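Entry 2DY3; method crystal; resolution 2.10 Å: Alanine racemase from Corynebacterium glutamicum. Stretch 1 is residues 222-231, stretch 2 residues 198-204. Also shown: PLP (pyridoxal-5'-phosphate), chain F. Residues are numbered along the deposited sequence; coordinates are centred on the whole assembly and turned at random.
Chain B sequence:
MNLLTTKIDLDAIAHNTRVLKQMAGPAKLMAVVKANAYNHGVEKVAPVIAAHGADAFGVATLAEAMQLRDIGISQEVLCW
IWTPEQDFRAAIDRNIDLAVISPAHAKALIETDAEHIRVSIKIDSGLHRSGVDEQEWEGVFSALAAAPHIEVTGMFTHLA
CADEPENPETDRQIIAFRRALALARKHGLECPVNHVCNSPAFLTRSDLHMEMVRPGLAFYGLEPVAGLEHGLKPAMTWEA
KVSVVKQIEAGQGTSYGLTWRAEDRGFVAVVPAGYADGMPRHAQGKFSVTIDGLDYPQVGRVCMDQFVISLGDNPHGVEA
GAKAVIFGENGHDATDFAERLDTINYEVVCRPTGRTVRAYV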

ATOM      1  N   LEU B 222      -5.442 -14.288 -13.132  1.00 20.14           N
ATOM      2  CA  LEU B 222      -4.002 -14.523 -13.175  1.00 21.34           C
ATOM      3  C   LEU B 222      -3.683 -16.009 -13.006  1.00 21.66           C
ATOM      4  O   LEU B 222      -4.335 -16.699 -12.234  1.00 21.22           O
ATOM      5  CB  LEU B 222      -3.311 -13.705 -12.083  1.00 23.99           C
ATOM      6  CG  LEU B 222      -3.599 -12.199 -12.047  1.00 27.17           C
ATOM      7  CD1 LEU B 222      -3.003 -11.589 -10.778  1.00 27.74           C
ATOM      8  CD2 LEU B 222      -3.023 -11.530 -13.286  1.00 26.41           C
ATOM      9  N   GLU B 223      -2.683 -16.491 -13.740  1.00 22.70           N
ATOM     10  CA  GLU B 223      -2.272 -17.895 -13.684  1.00 24.42           C
ATOM     11  C   GLU B 223      -1.225 -18.134 -12.601  1.00 25.82           C
ATOM     12  O   GLU B 223      -0.201 -17.451 -12.541  1.00 23.93           O
ATOM     13  CB  GLU B 223      -1.708 -18.342 -15.037  1.00 24.21           C
ATOM     14  CG  GLU B 223      -2.730 -18.433 -16.173  1.00 25.20           C
ATOM     15  CD  GLU B 223      -3.762 -19.533 -15.958  1.00 27.39           C
ATOM     16  OE1 GLU B 223      -3.488 -20.459 -15.168  1.00 27.03           O
ATOM     17  OE2 GLU B 223      -4.840 -19.480 -16.589  1.00 27.95           O
ATOM     18  N   PRO B 224      -1.481 -19.113 -11.724  1.00 27.66           N
ATOM     19  CA  PRO B 224      -0.611 -19.504 -10.610  1.00 30.93           C
ATOM     20  C   PRO B 224       0.665 -20.216 -11.048  1.00 33.22           C
ATOM     21  O   PRO B 224       1.710 -20.076 -10.414  1.00 35.06           O
ATOM     22  CB  PRO B 224      -1.504 -20.423  -9.774  1.00 31.06           C
ATOM     23  CG  PRO B 224      -2.898 -19.998 -10.145  1.00 31.74           C
ATOM     24  CD  PRO B 224      -2.783 -19.788 -11.624  1.00 28.68           C
ATOM     25  N   VAL B 225       0.574 -20.985 -12.127  1.00 36.23           N
ATOM     26  CA  VAL B 225       1.721 -21.736 -12.630  1.00 39.16           C
ATOM     27  C   VAL B 225       2.068 -21.396 -14.073  1.00 40.63           C
ATOM     28  O   VAL B 225       1.208 -21.408 -14.953  1.00 41.08           O
ATOM     29  CB  VAL B 225       1.462 -23.251 -12.532  1.00 39.93           C
ATOM     30  CG1 VAL B 225       0.139 -23.588 -13.192  1.00 42.53           C
ATOM     31  CG2 VAL B 225       2.596 -24.019 -13.192  1.00 40.70           C
ATOM     32  N   ALA B 226       3.339 -21.096 -14.308  1.00 42.20           N
ATOM     33  CA  ALA B 226       3.808 -20.750 -15.643  1.00 43.37           C
ATOM     34  C   ALA B 226       3.605 -21.911 -16.608  1.00 44.29           C
ATOM     35  O   ALA B 226       3.848 -23.069 -16.262  1.00 45.18           O
ATOM     36  CB  ALA B 226       5.282 -20.368 -15.595  1.00 42.78           C
ATOM     37  N   GLY B 227       3.150 -21.593 -17.816  1.00 44.66           N
ATOM     38  CA  GLY B 227       2.944 -22.620 -18.820  1.00 45.28           C
ATOM     39  C   GLY B 227       1.550 -23.212 -18.902  1.00 45.97           C
ATOM     40  O   GLY B 227       1.279 -24.015 -19.793  1.00 46.60           O
ATOM     41  N   LEU B 228       0.660 -22.835 -17.989  1.00 45.84           N
ATOM     42  CA  LEU B 228      -0.692 -23.374 -18.022  1.00 45.27           C
ATOM     43  C   LEU B 228      -1.744 -22.382 -18.485  1.00 44.62           C
ATOM     44  O   LEU B 228      -1.769 -21.227 -18.060  1.00 45.03           O
ATOM     45  CB  LEU B 228      -1.087 -23.939 -16.657  1.00 46.09           C
ATOM     46  CG  LEU B 228      -0.373 -25.230 -16.263  1.00 46.35           C
ATOM     47  CD1 LEU B 228      -1.133 -25.891 -15.131  1.00 46.93           C
ATOM     48  CD2 LEU B 228      -0.309 -26.169 -17.461  1.00 47.39           C
ATOM     49  N   GLU B 229      -2.614 -22.869 -19.365  1.00 43.67           N
ATOM     50  CA  GLU B 229      -3.703 -22.096 -19.947  1.00 43.34           C
ATOM     51  C   GLU B 229      -5.019 -22.520 -19.310  1.00 40.58           C
ATOM     52  O   GLU B 229      -5.225 -23.705 -19.051  1.00 41.18           O
ATOM     53  CB  GLU B 229      -3.774 -22.376 -21.452  1.00 47.07           C
ATOM     54  CG  GLU B 229      -3.786 -23.879 -21.771  1.00 51.34           C
ATOM     55  CD  GLU B 229      -4.124 -24.197 -23.220  1.00 52.91           C
ATOM     56  OE1 GLU B 229      -5.257 -23.891 -23.650  1.00 53.54           O
ATOM     57  OE2 GLU B 229      -3.257 -24.757 -23.925  1.00 55.48           O
ATOM     58  N   HIS B 230      -5.907 -21.564 -19.056  1.00 37.33           N
ATOM     59  CA  HIS B 230      -7.207 -21.886 -18.473  1.00 34.01           C
ATOM     60  C   HIS B 230      -8.307 -20.957 -18.970  1.00 32.62           C
ATOM     61  O   HIS B 230      -9.452 -21.047 -18.530  1.00 33.38           O
ATOM     62  CB  HIS B 230      -7.138 -21.860 -16.941  1.00 33.63           C
ATOM     63  CG  HIS B 230      -6.199 -22.873 -16.363  1.00 32.55           C
ATOM     64  ND1 HIS B 230      -4.944 -22.545 -15.894  1.00 34.23           N
ATOM     65  CD2 HIS B 230      -6.319 -24.213 -16.207  1.00 32.19           C
ATOM     66  CE1 HIS B 230      -4.333 -23.638 -15.474  1.00 32.80           C
ATOM     67  NE2 HIS B 230      -5.145 -24.664 -15.653  1.00 33.27           N
ATOM     68  N   GLY B 231      -7.958 -20.070 -19.895  1.00 31.21           N
ATOM     69  CA  GLY B 231      -8.937 -19.150 -20.446  1.00 29.81           C
ATOM     70  C   GLY B 231      -9.356 -18.053 -19.489  1.00 29.41           C
ATOM     71  O   GLY B 231     -10.489 -17.565 -19.548  1.00 29.79           O
TER
HETATM   72  N1  PLP F 401      -6.830 -20.254   1.261  1.00 28.09           N
HETATM   73  C2  PLP F 401      -6.169 -19.556   2.276  1.00 28.04           C
HETATM   74  C2A PLP F 401      -6.191 -20.104   3.694  1.00 28.10           C
HETATM   75  C3  PLP F 401      -5.489 -18.358   1.951  1.00 28.17           C
HETATM   76  O3  PLP F 401      -4.824 -17.657   2.936  1.00 30.92           O
HETATM   77  C4  PLP F 401      -5.497 -17.883   0.602  1.00 26.28           C
HETATM   78  C4A PLP F 401      -4.739 -16.598   0.179  1.00 27.00           C
HETATM   79  C5  PLP F 401      -6.180 -18.650  -0.405  1.00 26.57           C
HETATM   80  C6  PLP F 401      -6.838 -19.817  -0.054  1.00 27.20           C
HETATM   81  C5A PLP F 401      -6.216 -18.243  -1.847  1.00 25.76           C
HETATM   82  O4P PLP F 401      -5.063 -18.710  -2.535  1.00 24.04           O
HETATM   83  P   PLP F 401      -4.727 -18.475  -4.105  1.00 22.25           P
HETATM   84  O1P PLP F 401      -4.778 -17.045  -4.386  1.00 19.09           O
HETATM   85  O2P PLP F 401      -3.379 -19.035  -4.206  1.00 22.17           O
HETATM   86  O3P PLP F 401      -5.786 -19.240  -4.799  1.00 20.59           O
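Stretch 2, residues 198-204: NSPAFLT

Residues 198-204 form a short helical segment, with Ser 199 to Phe 202 in the helix, and pack against residues 222-231, an irregular chain without helix or strand. The two run in the same general sense where they touch: Pro 224 lies by Pro 200, with CA atoms 5.2 Å apart, and His 230 lies by Leu 203, where the CA atoms are 8.0 Å apart. Together they bury 305 Å².

Leu 222 is buried but out of reach of the helix. Glu 223 starts with its CA-to-CB bond pointing away, yet its m, m side chain returns the carboxylate to the interface, where OE1 lies 3.7 Å from Leu 203 CD1. Within the same stretch the carboxylate also accepts a hydrogen bond from the histidine: His 230 ND1 donates to Glu 223 OE1 at 2.6 Å.

Pro 224 makes the tightest apolar packing. Its CA-to-CB bond points toward the helix, and its ring meets three residues there. Pro 224 CG is 3.4 Å from Ser 199 CB, Pro 224 CB is 3.8 Å from Pro 200 CB, and Pro 224 CD is 3.5 Å from Leu 203 CD1. Ser 199 and Leu 203 are four residues apart, joined by the helical bond from Leu 203 N to Ser 199 O (2.9 Å), so one turn of helix brings both to the same proline.

After Pro 224 the chain of stretch 1 swings away from stretch 2 in a type II turn from Val 225 to Leu 228, closed by a weak bond from Leu 228 N to Val 225 O (3.4 Å). Gly 227, with phi 93°, suits this turn, since a CB there would be jammed against the preceding carbonyl oxygen. Leu 228 points back toward the helix but touches it lightly, its CD1 lying 4.2 Å from Leu 203 O. Glu 229 is exposed and makes no contact.

His 230 completes the interface. Leu 203 CD1 sits over one face of its ring, 3.9 Å from the centroid of the His 230 ring and 26° off the normal, a CH-pi contact. On the ring's other nitrogen, NE2 gives a weak hydrogen bond to Leu 203 O (3.4 Å, 135°). Leu 203 is the first residue to leave helical geometry, and it has the largest covered area in the contact, 90 Å². Gly 231, at positive phi, makes no contact.

At its start the helix is capped by Asn 198, whose OD1 accepts from Ala 201 N at 3.2 Å, and Ser 199 N donates to PLP O3P at 2.7 Å.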

ATOM      1  N   ASN B 198      -6.144 -24.346  -3.321  1.00 18.52           N
ATOM      2  CA  ASN B 198      -6.005 -22.918  -3.591  1.00 19.29           C
ATOM      3  C   ASN B 198      -5.885 -22.903  -5.122  1.00 18.59           C
ATOM      4  O   ASN B 198      -5.963 -23.963  -5.737  1.00 17.37           O
ATOM      5  CB  ASN B 198      -4.741 -22.366  -2.920  1.00 20.96           C
ATOM      6  CG  ASN B 198      -3.481 -23.077  -3.370  1.00 24.66           C
ATOM      7  OD1 ASN B 198      -3.534 -24.148  -3.977  1.00 23.73           O
ATOM      8  ND2 ASN B 198      -2.333 -22.487  -3.061  1.00 27.93           N
ATOM      9  N   SER B 199      -5.694 -21.744  -5.743  1.00 18.57           N
ATOM     10  CA  SER B 199      -5.609 -21.690  -7.206  1.00 20.43           C
ATOM     11  C   SER B 199      -4.654 -22.675  -7.887  1.00 22.57           C
ATOM     12  O   SER B 199      -5.050 -23.396  -8.803  1.00 24.12           O
ATOM     13  CB  SER B 199      -5.276 -20.266  -7.672  1.00 19.34           C
ATOM     14  OG  SER B 199      -6.382 -19.401  -7.489  1.00 19.04           O
ATOM     15  N   PRO B 200      -3.382 -22.715  -7.463  1.00 23.34           N
ATOM     16  CA  PRO B 200      -2.438 -23.643  -8.093  1.00 25.11           C
ATOM     17  C   PRO B 200      -2.870 -25.108  -8.034  1.00 26.87           C
ATOM     18  O   PRO B 200      -2.866 -25.796  -9.052  1.00 26.86           O
ATOM     19  CB  PRO B 200      -1.131 -23.372  -7.346  1.00 23.74           C
ATOM     20  CG  PRO B 200      -1.588 -22.867  -6.025  1.00 25.37           C
ATOM     21  CD  PRO B 200      -2.730 -21.959  -6.385  1.00 24.97           C
ATOM     22  N   ALA B 201      -3.252 -25.576  -6.851  1.00 26.32           N
ATOM     23  CA  ALA B 201      -3.693 -26.956  -6.686  1.00 27.09           C
ATOM     24  C   ALA B 201      -4.983 -27.225  -7.464  1.00 28.41           C
ATOM     25  O   ALA B 201      -5.102 -28.241  -8.147  1.00 27.27           O
ATOM     26  CB  ALA B 201      -3.899 -27.265  -5.204  1.00 27.00           C
ATOM     27  N   PHE B 202      -5.940 -26.308  -7.358  1.00 29.97           N
ATOM     28  CA  PHE B 202      -7.224 -26.436  -8.044  1.00 31.56           C
ATOM     29  C   PHE B 202      -7.073 -26.570  -9.554  1.00 33.85           C
ATOM     30  O   PHE B 202      -7.740 -27.388 -10.183  1.00 33.22           O
ATOM     31  CB  PHE B 202      -8.108 -25.223  -7.735  1.00 30.59           C
ATOM     32  CG  PHE B 202      -9.417 -25.212  -8.482  1.00 29.51           C
ATOM     33  CD1 PHE B 202     -10.315 -26.262  -8.359  1.00 30.02           C
ATOM     34  CD2 PHE B 202      -9.762 -24.133  -9.283  1.00 30.08           C
ATOM     35  CE1 PHE B 202     -11.536 -26.236  -9.022  1.00 29.95           C
ATOM     36  CE2 PHE B 202     -10.978 -24.098  -9.948  1.00 30.38           C
ATOM     37  CZ  PHE B 202     -11.867 -25.151  -9.816  1.00 30.91           C
ATOM     38  N   LEU B 203      -6.198 -25.760 -10.136  1.00 36.80           N
ATOM     39  CA  LEU B 203      -5.988 -25.789 -11.576  1.00 39.91           C
ATOM     40  C   LEU B 203      -5.086 -26.928 -12.040  1.00 41.63           C
ATOM     41  O   LEU B 203      -4.682 -26.951 -13.200  1.00 42.72           O
ATOM     42  CB  LEU B 203      -5.399 -24.455 -12.054  1.00 40.07           C
ATOM     43  CG  LEU B 203      -6.232 -23.178 -11.879  1.00 40.64           C
ATOM     44  CD1 LEU B 203      -5.442 -21.984 -12.399  1.00 39.90           C
ATOM     45  CD2 LEU B 203      -7.555 -23.304 -12.626  1.00 40.03           C
ATOM     46  N   THR B 204      -4.768 -27.867 -11.151  1.00 43.06           N
ATOM     47  CA  THR B 204      -3.902 -28.987 -11.529  1.00 45.52           C
ATOM     48  C   THR B 204      -4.130 -30.295 -10.772  1.00 45.77           C
ATOM     49  O   THR B 204      -3.578 -31.328 -11.145  1.00 47.13           O
ATOM     50  CB  THR B 204      -2.413 -28.620 -11.377  1.00 46.56           C
ATOM     51  OG1 THR B 204      -1.606 -29.717 -11.823  1.00 47.51           O
ATOM     52  CG2 THR B 204      -2.081 -28.330  -9.922  1.00 46.24           C
TER